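Local coordinates for protein uncharacterized metal-dependent hydrolase (Pyrococcus horikoshii, PDB 3IGH) that probably hydrolyses carbon-nitrogen bonds other than peptide bonds, as a member of the metal-dependent amidohydrolase family with a TIM-barrel fold, at residues A62-H67 against N230-V235; L68-L73 against K191-H196; G253-I258 against K464-I469; G308-I313 against V450-D455. One frame throughout, in Å; residues are numbered along the deposited sequence. Where two conformers were deposited one is given.

Contact 1: A62-H67 against N230-V235; sequences AFFDSH and NVFAYV. With SO4 (sulfate ion), chain B.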
# COMPACT_ATOMS: atom_id res chain seq x y z
N ALA A 62 -0.19 11.44 21.13
CA ALA A 62 0.41 12.50 20.33
C ALA A 62 -0.66 13.28 19.57
O ALA A 62 -1.79 12.79 19.39
CB ALA A 62 1.46 11.92 19.39
N PHE A 63 -0.34 14.50 19.16
CA PHE A 63 -1.27 15.29 18.37
C PHE A 63 -1.46 14.67 16.98
O PHE A 63 -0.54 14.04 16.43
CB PHE A 63 -0.83 16.75 18.27
CG PHE A 63 -0.94 17.51 19.58
CD1 PHE A 63 -2.18 18.03 19.99
CD2 PHE A 63 0.17 17.70 20.39
CE1 PHE A 63 -2.30 18.74 21.19
CE2 PHE A 63 0.06 18.41 21.59
CZ PHE A 63 -1.17 18.93 21.99
N PHE A 64 -2.66 14.84 16.45
CA PHE A 64 -3.00 14.37 15.10
C PHE A 64 -3.60 15.59 14.39
O PHE A 64 -4.69 16.03 14.73
CB PHE A 64 -4.01 13.22 15.23
CG PHE A 64 -4.27 12.44 13.95
CD1 PHE A 64 -4.37 11.05 14.01
CD2 PHE A 64 -4.42 13.07 12.70
CE1 PHE A 64 -4.60 10.29 12.85
CE2 PHE A 64 -4.65 12.33 11.55
CZ PHE A 64 -4.74 10.92 11.63
N ASP A 65 -2.87 16.16 13.44
CA ASP A 65 -3.38 17.30 12.70
C ASP A 65 -4.20 16.77 11.54
O ASP A 65 -3.65 16.24 10.59
CB ASP A 65 -2.23 18.18 12.18
CG ASP A 65 -2.71 19.52 11.63
OD1 ASP A 65 -3.67 19.58 10.84
OD2 ASP A 65 -2.07 20.55 11.95
N SER A 66 -5.51 16.95 11.59
CA SER A 66 -6.39 16.29 10.62
C SER A 66 -6.51 16.99 9.26
O SER A 66 -7.29 16.55 8.41
CB SER A 66 -7.78 16.05 11.23
OG SER A 66 -8.41 17.27 11.56
N HIS A 67 -5.73 18.05 9.04
CA HIS A 67 -5.80 18.79 7.76
C HIS A 67 -4.62 19.74 7.62
O HIS A 67 -4.63 20.83 8.18
CB HIS A 67 -7.13 19.57 7.66
CG HIS A 67 -7.34 20.30 6.36
ND1 HIS A 67 -8.47 20.11 5.60
CD2 HIS A 67 -6.60 21.23 5.72
CE1 HIS A 67 -8.42 20.90 4.54
NE2 HIS A 67 -7.29 21.58 4.58
N ASN A 230 2.77 9.37 10.70
CA ASN A 230 1.66 8.76 9.97
C ASN A 230 1.03 9.78 9.02
O ASN A 230 0.72 10.90 9.42
CB ASN A 230 0.62 8.19 10.93
CG ASN A 230 1.23 7.22 11.93
OD1 ASN A 230 1.90 6.25 11.54
ND2 ASN A 230 1.01 7.47 13.22
N VAL A 231 0.89 9.39 7.76
CA VAL A 231 0.36 10.29 6.74
C VAL A 231 -0.87 9.66 6.09
O VAL A 231 -0.78 8.61 5.46
CB VAL A 231 1.43 10.60 5.66
CG1 VAL A 231 0.84 11.51 4.56
CG2 VAL A 231 2.67 11.24 6.28
N PHE A 232 -2.01 10.33 6.25
CA PHE A 232 -3.24 9.92 5.58
C PHE A 232 -3.43 10.83 4.36
O PHE A 232 -3.84 11.99 4.49
CB PHE A 232 -4.43 9.94 6.56
CG PHE A 232 -4.32 8.89 7.64
CD1 PHE A 232 -5.00 7.67 7.52
CD2 PHE A 232 -3.47 9.08 8.75
CE1 PHE A 232 -4.86 6.68 8.49
CE2 PHE A 232 -3.33 8.09 9.73
CZ PHE A 232 -4.03 6.88 9.59
N ALA A 233 -3.11 10.30 3.18
CA ALA A 233 -3.08 11.09 1.94
C ALA A 233 -4.46 11.27 1.33
O ALA A 233 -5.13 10.29 0.99
CB ALA A 233 -2.13 10.47 0.93
N TYR A 234 -4.87 12.52 1.19
CA TYR A 234 -6.09 12.84 0.45
C TYR A 234 -5.66 13.48 -0.86
O TYR A 234 -5.17 14.61 -0.89
CB TYR A 234 -7.00 13.76 1.26
CG TYR A 234 -7.76 13.05 2.36
CD1 TYR A 234 -7.11 12.64 3.53
CD2 TYR A 234 -9.14 12.82 2.25
CE1 TYR A 234 -7.82 11.98 4.55
CE2 TYR A 234 -9.86 12.17 3.28
CZ TYR A 234 -9.18 11.76 4.42
OH TYR A 234 -9.85 11.13 5.44
N VAL A 235 -5.84 12.72 -1.94
CA VAL A 235 -5.34 13.10 -3.24
C VAL A 235 -6.25 14.09 -3.99
O VAL A 235 -7.42 14.26 -3.66
CB VAL A 235 -5.08 11.84 -4.12
CG1 VAL A 235 -4.17 10.83 -3.38
CG2 VAL A 235 -6.39 11.16 -4.52
S SO4 B . -8.07 24.09 2.04
O1 SO4 B . -6.96 23.16 2.04
O2 SO4 B . -7.89 25.05 3.12
O3 SO4 B . -8.08 24.82 0.78
O4 SO4 B . -9.33 23.35 2.24
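Two phenylalanine rings make the whole contact, and they do so almost without overlapping. Phe64 and Phe232 lie with planes 30° apart and centroids 5.7 Å apart, so the rings are near parallel but slid past each other. Phe64 CZ approaches Phe232 CD2 obliquely, at 3.6 Å, and Phe232 CE2 lies about as near to the same atom. Phe64 swings its ring inward by setting CG anti to the backbone N (chi1 -168°). The backbones are too far apart to pair, with the CA atoms of Phe64 and Asn230 8.9 Å apart. Strand 202-210 runs between these two strands and pairs with each, so the rings meet inside the curve of the (beta/alpha)8 barrel, where Ala453 and Ser451 also border them. At the other end of 62-67 the chain turns a corner through an Asx turn. His67 N bonds to Asp65 OD1 at 3.1 Å, using the anti lone pair of that oxygen, while Thr399 holds the second oxygen. The turn delivers His67, the first histidine of the His-X-His pair that ends barrel strand 1 in amidohydrolases. His67 NE2 donates to O1 of a sulfate at 3.0 Å, with the oxygen in the ring plane, and ND1 is bonded to Glu338. Replacing His67 with alanine would probably leave both Glu338 and the sulfate oxygen short of one partner. Lys262, His314 and His339 grip the same sulfate, consistent with an anion lying in the pocket that holds metal in relatives.

Contact 2: L68-L73 against K191-H196; sequences LHLDEL and KRAQEH. With SO4 (sulfate ion), chain J; SO4 (sulfate ion), chain B.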
# COMPACT_ATOMS: atom_id res chain seq x y z
N LEU A 68 -3.61 19.33 6.85
CA LEU A 68 -2.53 20.24 6.50
C LEU A 68 -1.93 19.90 5.14
O LEU A 68 -2.30 18.90 4.52
CB LEU A 68 -1.46 20.30 7.61
CG LEU A 68 -0.86 19.03 8.21
CD1 LEU A 68 -0.10 18.17 7.18
CD2 LEU A 68 0.07 19.43 9.33
N HIS A 69 -1.00 20.74 4.70
CA HIS A 69 -0.33 20.57 3.43
C HIS A 69 1.15 20.38 3.71
O HIS A 69 1.88 21.35 3.91
CB HIS A 69 -0.53 21.81 2.56
CG HIS A 69 -1.97 22.18 2.37
ND1 HIS A 69 -2.73 21.68 1.33
CD2 HIS A 69 -2.78 23.01 3.06
CE1 HIS A 69 -3.95 22.18 1.40
NE2 HIS A 69 -4.01 22.99 2.45
N LEU A 70 1.57 19.12 3.73
CA LEU A 70 2.92 18.73 4.10
C LEU A 70 3.95 19.33 3.15
O LEU A 70 4.97 19.85 3.58
CB LEU A 70 2.99 17.20 4.12
CG LEU A 70 3.67 16.36 5.19
CD1 LEU A 70 3.43 16.89 6.60
CD2 LEU A 70 3.17 14.92 5.10
N ASP A 71 3.66 19.29 1.85
CA ASP A 71 4.59 19.83 0.85
C ASP A 71 4.71 21.36 0.96
O ASP A 71 5.82 21.91 0.92
CB ASP A 71 4.19 19.40 -0.57
CG ASP A 71 2.74 19.73 -0.93
OD1 ASP A 71 1.91 20.08 -0.05
OD2 ASP A 71 2.42 19.63 -2.12
N GLU A 72 3.58 22.04 1.13
CA GLU A 72 3.56 23.49 1.28
C GLU A 72 4.22 23.94 2.58
O GLU A 72 4.84 24.99 2.61
CB GLU A 72 2.15 24.04 1.18
CG GLU A 72 1.54 23.93 -0.22
CD GLU A 72 0.07 24.33 -0.25
OE1 GLU A 72 -0.43 24.91 0.73
OE2 GLU A 72 -0.59 24.06 -1.28
N LEU A 73 4.09 23.13 3.63
CA LEU A 73 4.74 23.45 4.90
C LEU A 73 6.26 23.41 4.73
O LEU A 73 6.97 24.31 5.19
CB LEU A 73 4.29 22.51 6.03
CG LEU A 73 5.03 22.62 7.38
CD1 LEU A 73 4.97 24.04 7.95
CD2 LEU A 73 4.47 21.59 8.40
N LYS A 191 10.26 15.95 3.96
CA LYS A 191 11.19 15.64 5.06
C LYS A 191 11.32 16.82 6.03
O LYS A 191 11.29 16.65 7.24
CB LYS A 191 12.56 15.23 4.53
CG LYS A 191 12.61 13.80 3.98
CD LYS A 191 14.03 13.36 3.61
CE LYS A 191 14.73 12.72 4.80
NZ LYS A 191 16.01 12.09 4.39
N ARG A 192 11.45 18.01 5.50
CA ARG A 192 11.51 19.18 6.33
C ARG A 192 10.25 19.38 7.14
O ARG A 192 10.31 19.63 8.30
CB ARG A 192 11.90 20.40 5.54
CG ARG A 192 11.92 21.66 6.31
CD ARG A 192 13.31 22.19 6.64
NE ARG A 192 13.28 23.17 7.72
CZ ARG A 192 12.85 22.91 8.95
NH1 ARG A 192 12.45 21.68 9.26
NH2 ARG A 192 12.83 23.86 9.87
N ALA A 193 9.11 19.26 6.51
CA ALA A 193 7.83 19.40 7.19
C ALA A 193 7.61 18.37 8.31
O ALA A 193 7.23 18.74 9.42
CB ALA A 193 6.67 19.35 6.18
N GLN A 194 7.87 17.09 8.03
CA GLN A 194 7.64 16.05 9.03
C GLN A 194 8.55 16.18 10.26
O GLN A 194 8.11 15.88 11.36
CB GLN A 194 7.71 14.64 8.44
CG GLN A 194 9.11 14.22 7.97
CD GLN A 194 9.20 12.79 7.46
OE1 GLN A 194 8.20 12.06 7.44
NE2 GLN A 194 10.40 12.37 7.06
N GLU A 195 9.79 16.64 10.07
CA GLU A 195 10.70 16.84 11.20
C GLU A 195 10.25 18.02 12.06
O GLU A 195 10.36 17.97 13.28
CB GLU A 195 12.17 16.93 10.76
CG GLU A 195 12.59 18.16 9.97
CD GLU A 195 13.99 18.04 9.35
OE1 GLU A 195 14.64 19.09 9.14
OE2 GLU A 195 14.43 16.90 9.08
N HIS A 196 9.72 19.06 11.41
CA HIS A 196 9.11 20.20 12.08
C HIS A 196 7.90 19.77 12.91
O HIS A 196 7.77 20.16 14.08
CB HIS A 196 8.71 21.24 11.03
CG HIS A 196 8.11 22.50 11.59
ND1 HIS A 196 8.87 23.51 12.13
CD2 HIS A 196 6.82 22.92 11.66
CE1 HIS A 196 8.08 24.49 12.52
NE2 HIS A 196 6.83 24.16 12.25
S SO4 J . 5.20 27.46 11.36
O1 SO4 J . 6.65 27.49 11.48
O2 SO4 J . 4.63 28.62 12.05
O3 SO4 J . 4.81 27.49 9.95
O4 SO4 J . 4.70 26.24 11.98
S SO4 B . -8.07 24.09 2.04
O1 SO4 B . -6.96 23.16 2.04
O2 SO4 B . -7.89 25.05 3.12
O3 SO4 B . -8.08 24.82 0.78
O4 SO4 B . -9.33 23.35 2.24
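Helix 70-78, which follows barrel strand 58-68, packs on helix 183-199 of the outer layer through Leu73 and Ala193. The CA atoms of these two residues are 5.6 Å apart, a close approach made possible by the small alanine. Ala193 CB is received between two leucines: Leu73 CD2 lies 3.8 Å from it and Leu70 CD1 4.1 Å. The tightest point is polar against apolar, with Leu70 O only 3.1 Å from Ala193 CB. Leu73 CB already points at the neighbouring helix, and with CG anti to the backbone N (chi1 173°) CG and CD2 also lie against that methyl. Leu197 closes over the same leucines from the next turn of helix 183-199. The helix start also belongs to the presumed active site: His69, the second histidine of the amidohydrolase His-X-His motif, is its N-cap residue. Its carbonyl receives Leu73 N in the first helical turn, and its NE2 makes a weak bond, bent to 126°, to O1 of the sulfate that His67 also holds. Glu72 OE1 stands 3.5 Å above the His69 ring plane, offset toward the rim. Farther out, His196 passes Leu73, its CD2 4.2 Å from Leu73 CD2, and reaches a second sulfate. There His196 NE2 donates to O4 at 3.0 Å, and Ala406 N holds the same ion. With a serine at His196, that sulfate would probably lose one of its donors and Leu73 CD2 would be left without the imidazole beside it. Arg192 adds a salt bridge to Glu78 at the far end of helix 70-78.

Contact 3: G253-I258 against K464-I469; sequences GNRLTI and KAEYII. With SO4 (sulfate ion), chain K; SO4 (sulfate ion), chain O.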
# COMPACT_ATOMS: atom_id res chain seq x y z
N GLY A 253 -0.27 1.29 4.54
CA GLY A 253 1.10 0.81 4.64
C GLY A 253 1.60 0.96 6.06
O GLY A 253 0.81 0.96 7.01
N ASN A 254 2.92 1.09 6.20
CA ASN A 254 3.54 1.24 7.50
C ASN A 254 3.27 2.63 8.09
O ASN A 254 2.78 2.76 9.20
CB ASN A 254 5.04 1.01 7.36
CG ASN A 254 5.78 1.15 8.67
OD1 ASN A 254 5.32 0.66 9.71
ND2 ASN A 254 6.92 1.83 8.63
N ARG A 255 3.58 3.66 7.32
CA ARG A 255 3.32 5.04 7.75
C ARG A 255 2.35 5.75 6.81
O ARG A 255 1.62 6.65 7.24
CB ARG A 255 4.63 5.81 7.79
CG ARG A 255 5.55 5.38 8.91
CD ARG A 255 4.99 5.83 10.22
NE ARG A 255 5.99 5.78 11.29
CZ ARG A 255 5.75 6.17 12.53
NH1 ARG A 255 4.56 6.65 12.86
NH2 ARG A 255 6.71 6.09 13.45
N LEU A 256 2.37 5.37 5.54
CA LEU A 256 1.53 5.99 4.52
C LEU A 256 0.23 5.23 4.32
O LEU A 256 0.22 4.01 4.12
CB LEU A 256 2.29 6.07 3.18
CG LEU A 256 1.56 6.65 1.96
CD1 LEU A 256 1.24 8.15 2.19
CD2 LEU A 256 2.39 6.45 0.69
N THR A 257 -0.88 5.97 4.37
CA THR A 257 -2.19 5.47 3.98
C THR A 257 -2.68 6.25 2.77
O THR A 257 -2.73 7.49 2.80
CB THR A 257 -3.22 5.66 5.12
OG1 THR A 257 -2.70 5.10 6.33
CG2 THR A 257 -4.57 5.00 4.79
N ILE A 258 -3.04 5.54 1.70
CA ILE A 258 -3.81 6.16 0.62
C ILE A 258 -5.22 6.23 1.18
O ILE A 258 -5.88 5.21 1.32
CB ILE A 258 -3.74 5.33 -0.69
CG1 ILE A 258 -2.29 5.01 -1.06
CG2 ILE A 258 -4.48 6.04 -1.85
CD1 ILE A 258 -1.36 6.24 -1.19
N LYS A 464 -2.07 2.30 18.21
CA LYS A 464 -0.66 2.61 17.96
C LYS A 464 -0.10 3.44 19.12
O LYS A 464 -0.78 4.33 19.64
CB LYS A 464 -0.48 3.38 16.64
CG LYS A 464 -0.74 2.56 15.38
CD LYS A 464 -0.20 3.27 14.14
CE LYS A 464 -0.37 2.39 12.91
NZ LYS A 464 0.41 2.88 11.73
N ALA A 465 1.13 3.14 19.51
CA ALA A 465 1.79 3.85 20.61
C ALA A 465 2.43 5.15 20.11
O ALA A 465 3.66 5.28 20.07
CB ALA A 465 2.83 2.95 21.28
N GLU A 466 1.58 6.09 19.73
CA GLU A 466 2.03 7.43 19.35
C GLU A 466 1.76 8.31 20.54
O GLU A 466 0.61 8.64 20.84
CB GLU A 466 1.27 7.96 18.12
CG GLU A 466 1.25 7.03 16.92
CD GLU A 466 2.59 6.89 16.23
OE1 GLU A 466 3.58 7.50 16.67
OE2 GLU A 466 2.65 6.16 15.22
N TYR A 467 2.83 8.69 21.22
CA TYR A 467 2.69 9.43 22.45
C TYR A 467 3.75 10.50 22.54
O TYR A 467 4.76 10.46 21.82
CB TYR A 467 2.76 8.47 23.67
CG TYR A 467 4.08 7.72 23.77
CD1 TYR A 467 5.19 8.29 24.41
CD2 TYR A 467 4.21 6.44 23.23
CE1 TYR A 467 6.39 7.61 24.50
CE2 TYR A 467 5.42 5.75 23.32
CZ TYR A 467 6.51 6.34 23.96
OH TYR A 467 7.71 5.68 24.05
N ILE A 468 3.52 11.47 23.41
CA ILE A 468 4.52 12.48 23.72
C ILE A 468 4.75 12.50 25.22
O ILE A 468 3.84 12.22 26.00
CB ILE A 468 4.17 13.89 23.15
CG1 ILE A 468 2.78 14.36 23.59
CG2 ILE A 468 4.22 13.87 21.62
CD1 ILE A 468 2.34 15.69 22.95
N ILE A 469 5.98 12.79 25.62
CA ILE A 469 6.36 12.82 27.03
C ILE A 469 6.48 14.27 27.48
O ILE A 469 7.18 15.07 26.85
CB ILE A 469 7.67 12.02 27.29
CG1 ILE A 469 7.49 10.55 26.85
CG2 ILE A 469 8.08 12.08 28.77
CD1 ILE A 469 8.70 9.64 27.10
S SO4 K . 8.56 3.32 11.68
O1 SO4 K . 9.89 2.96 12.17
O2 SO4 K . 8.63 4.59 10.97
O3 SO4 K . 8.08 2.28 10.79
O4 SO4 K . 7.65 3.42 12.81
S SO4 O . 7.61 6.99 16.98
O1 SO4 O . 8.04 5.88 17.82
O2 SO4 O . 8.58 7.16 15.91
O3 SO4 O . 6.30 6.68 16.40
O4 SO4 O . 7.52 8.22 17.76
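Arg255 and Glu466 form the salt bridge that joins the two segments, NH1 to OE2 at 3.1 Å. As a hydrogen bond it is weak: the N-H is bent to 126°, and the guanidinium and carboxylate planes stand 38° apart. Asn230 bridges the pair from the side, its OD1 accepting from Arg255 NH1 and its ND2 donating to Glu466 OE2, so one amide probably helps to position both charged groups. The remaining N-H groups of the guanidinium serve anions. Arg255 NE donates to O2 of one sulfate at 2.9 Å, nearly straight, with that oxygen in the guanidinium plane. Arg255 NH2 donates to O3 of another sulfate at 3.0 Å, equally straight, and Lys203 binds this second ion as well. A bend in the arginine at chi2 (-71°), followed by an extended remainder, turns the group across to Glu466. These segments lie at the N-terminal mouth of the TIM barrel, where Arg255 precedes strand 256-264 and Glu466 leads into strand 467-470, which runs antiparallel to strand 58-68. Lys464, extended beyond CG, brings NZ to 3.5 Å from Asn254 O; the same nitrogen stays 5.7 Å from Arg255 NH1. An inverse gamma turn centred on Ala465, with a weak bond from Glu466 N to Lys464 O at 2.9 Å, sends both side chains toward 253-258. In the next shell Glu222 receives the backbone N-H groups of Asn254, Arg255 and Leu256 and so fixes the bend ahead of the strand. Behind it, Ile258 packs on Phe251 of the second subunit.

Contact 4: G308-I313 against V450-D455; sequences GLDVAI and VSLASD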
# COMPACT_ATOMS: atom_id res chain seq x y z
N GLY A 308 -13.30 2.50 -2.22
CA GLY A 308 -13.31 2.50 -0.75
C GLY A 308 -12.56 3.67 -0.13
O GLY A 308 -12.13 3.60 1.02
N LEU A 309 -12.38 4.73 -0.91
CA LEU A 309 -11.65 5.92 -0.46
C LEU A 309 -12.56 6.91 0.25
O LEU A 309 -13.75 7.02 -0.08
CB LEU A 309 -10.95 6.60 -1.64
CG LEU A 309 -9.72 5.89 -2.21
CD1 LEU A 309 -9.41 6.44 -3.57
CD2 LEU A 309 -8.50 6.04 -1.27
N ASP A 310 -12.00 7.62 1.23
CA ASP A 310 -12.73 8.68 1.92
C ASP A 310 -12.91 9.89 0.99
O ASP A 310 -12.24 10.01 -0.04
CB ASP A 310 -11.98 9.10 3.20
CG ASP A 310 -12.87 9.87 4.18
OD1 ASP A 310 -14.11 9.87 4.03
OD2 ASP A 310 -12.32 10.48 5.13
N VAL A 311 -13.85 10.75 1.33
CA VAL A 311 -14.10 11.95 0.54
C VAL A 311 -14.18 13.14 1.51
O VAL A 311 -15.03 13.18 2.41
CB VAL A 311 -15.42 11.81 -0.26
CG1 VAL A 311 -15.67 13.07 -1.10
CG2 VAL A 311 -15.39 10.54 -1.15
N ALA A 312 -13.28 14.10 1.31
CA ALA A 312 -13.25 15.33 2.10
C ALA A 312 -13.64 16.49 1.23
O ALA A 312 -13.09 16.68 0.14
CB ALA A 312 -11.86 15.56 2.71
N ILE A 313 -14.60 17.28 1.70
CA ILE A 313 -15.06 18.44 0.96
C ILE A 313 -14.84 19.73 1.76
O ILE A 313 -15.38 19.90 2.85
CB ILE A 313 -16.56 18.32 0.57
CG1 ILE A 313 -16.83 16.98 -0.15
CG2 ILE A 313 -16.95 19.49 -0.32
CD1 ILE A 313 -18.27 16.80 -0.69
N VAL A 450 -11.93 11.40 12.59
CA VAL A 450 -12.25 12.20 11.39
C VAL A 450 -11.46 11.70 10.15
O VAL A 450 -11.97 11.72 9.02
CB VAL A 450 -12.05 13.72 11.70
CG1 VAL A 450 -12.03 14.58 10.44
CG2 VAL A 450 -13.16 14.20 12.64
N SER A 451 -10.25 11.22 10.39
CA SER A 451 -9.35 10.73 9.34
C SER A 451 -9.49 9.22 9.12
O SER A 451 -8.70 8.64 8.37
CB SER A 451 -7.90 11.04 9.72
OG SER A 451 -7.73 12.42 10.01
N LEU A 452 -10.47 8.60 9.78
CA LEU A 452 -10.71 7.14 9.70
C LEU A 452 -9.48 6.32 10.11
O LEU A 452 -9.19 5.27 9.54
CB LEU A 452 -11.26 6.73 8.32
CG LEU A 452 -12.55 7.44 7.86
CD1 LEU A 452 -12.95 6.99 6.44
CD2 LEU A 452 -13.70 7.21 8.84
N ALA A 453 -8.75 6.81 11.10
CA ALA A 453 -7.58 6.10 11.62
C ALA A 453 -8.03 5.40 12.89
O ALA A 453 -7.96 5.99 13.98
CB ALA A 453 -6.49 7.08 11.94
N SER A 454 -8.49 4.16 12.75
CA SER A 454 -9.21 3.50 13.85
C SER A 454 -8.30 3.05 15.00
O SER A 454 -8.77 2.82 16.11
CB SER A 454 -10.04 2.32 13.33
OG SER A 454 -9.19 1.33 12.77
N ASP A 455 -7.00 2.96 14.73
CA ASP A 455 -6.05 2.55 15.77
C ASP A 455 -5.13 3.68 16.24
O ASP A 455 -4.04 3.43 16.75
CB ASP A 455 -5.24 1.33 15.31
CG ASP A 455 -4.47 1.58 14.02
OD1 ASP A 455 -4.61 2.67 13.42
OD2 ASP A 455 -3.72 0.67 13.59
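Leu452 sets one methyl group on the carboxylate of Asp310, and this is where the contact is close. Leu452 CD1 lies 3.7 Å from Asp310 CG, and it is 3.8 Å from Asp310 OD2 and 3.9 Å from Asp310 OD1. Such nearly equal distances place the methyl above the flat of the group, not beside either oxygen. Asp310 presents that surface by turning CG anti to its own N (chi1 -162°). Its buried oxygens are satisfied by other partners: OD2 by the hydroxyl of Tyr234, OD1 by a salt bridge to Arg357 and, weakly, by Val311 N at 2.9 Å. Arg357 also bonds to Val450 O, so one guanidinium serves acceptors of both segments; Val450 O lies 4.1 Å from Asp310 OD2. The outer side is looser. Leu452 is exposed despite its covered methyl, and no hydrogen bond spans the two segments. The CA atoms of Asp310 and Leu452 stay 8.2 Å apart, and a bound sulfate lies about 6 Å from the leucine side chain. Leu452 reaches this place because it has positive phi (57°) as the C-prime residue of a Schellman motif ending helix 436-450. The end of that helix thereby packs beside the start of strand 310-315, the fifth parallel strand of the amidohydrolase TIM barrel.

From the N terminus, strand 58-68 and helix 70-78 open contacts 1 and 2 in succession. Contact 2 closes first, at helix 183-199, and is nested inside the loop that contact 1 closes at strand 230-235; Val231 and Leu70 pack where the two meet. Contact 3 then opens at 253-258 and encloses contact 4, which runs from 308-313 to 450-455, before closing at 464-469. Strands 230-235, 256-264 and 310-315 are successive neighbours, so contacts 1, 3 and 4 share barrel wall: Val231 and Ala233 bond to Thr257, and Tyr234 to Asp310. Lys464 N bonds to Asp455 O, linking contacts 3 and 4. Contact 2 joins the outer helices and touches neither.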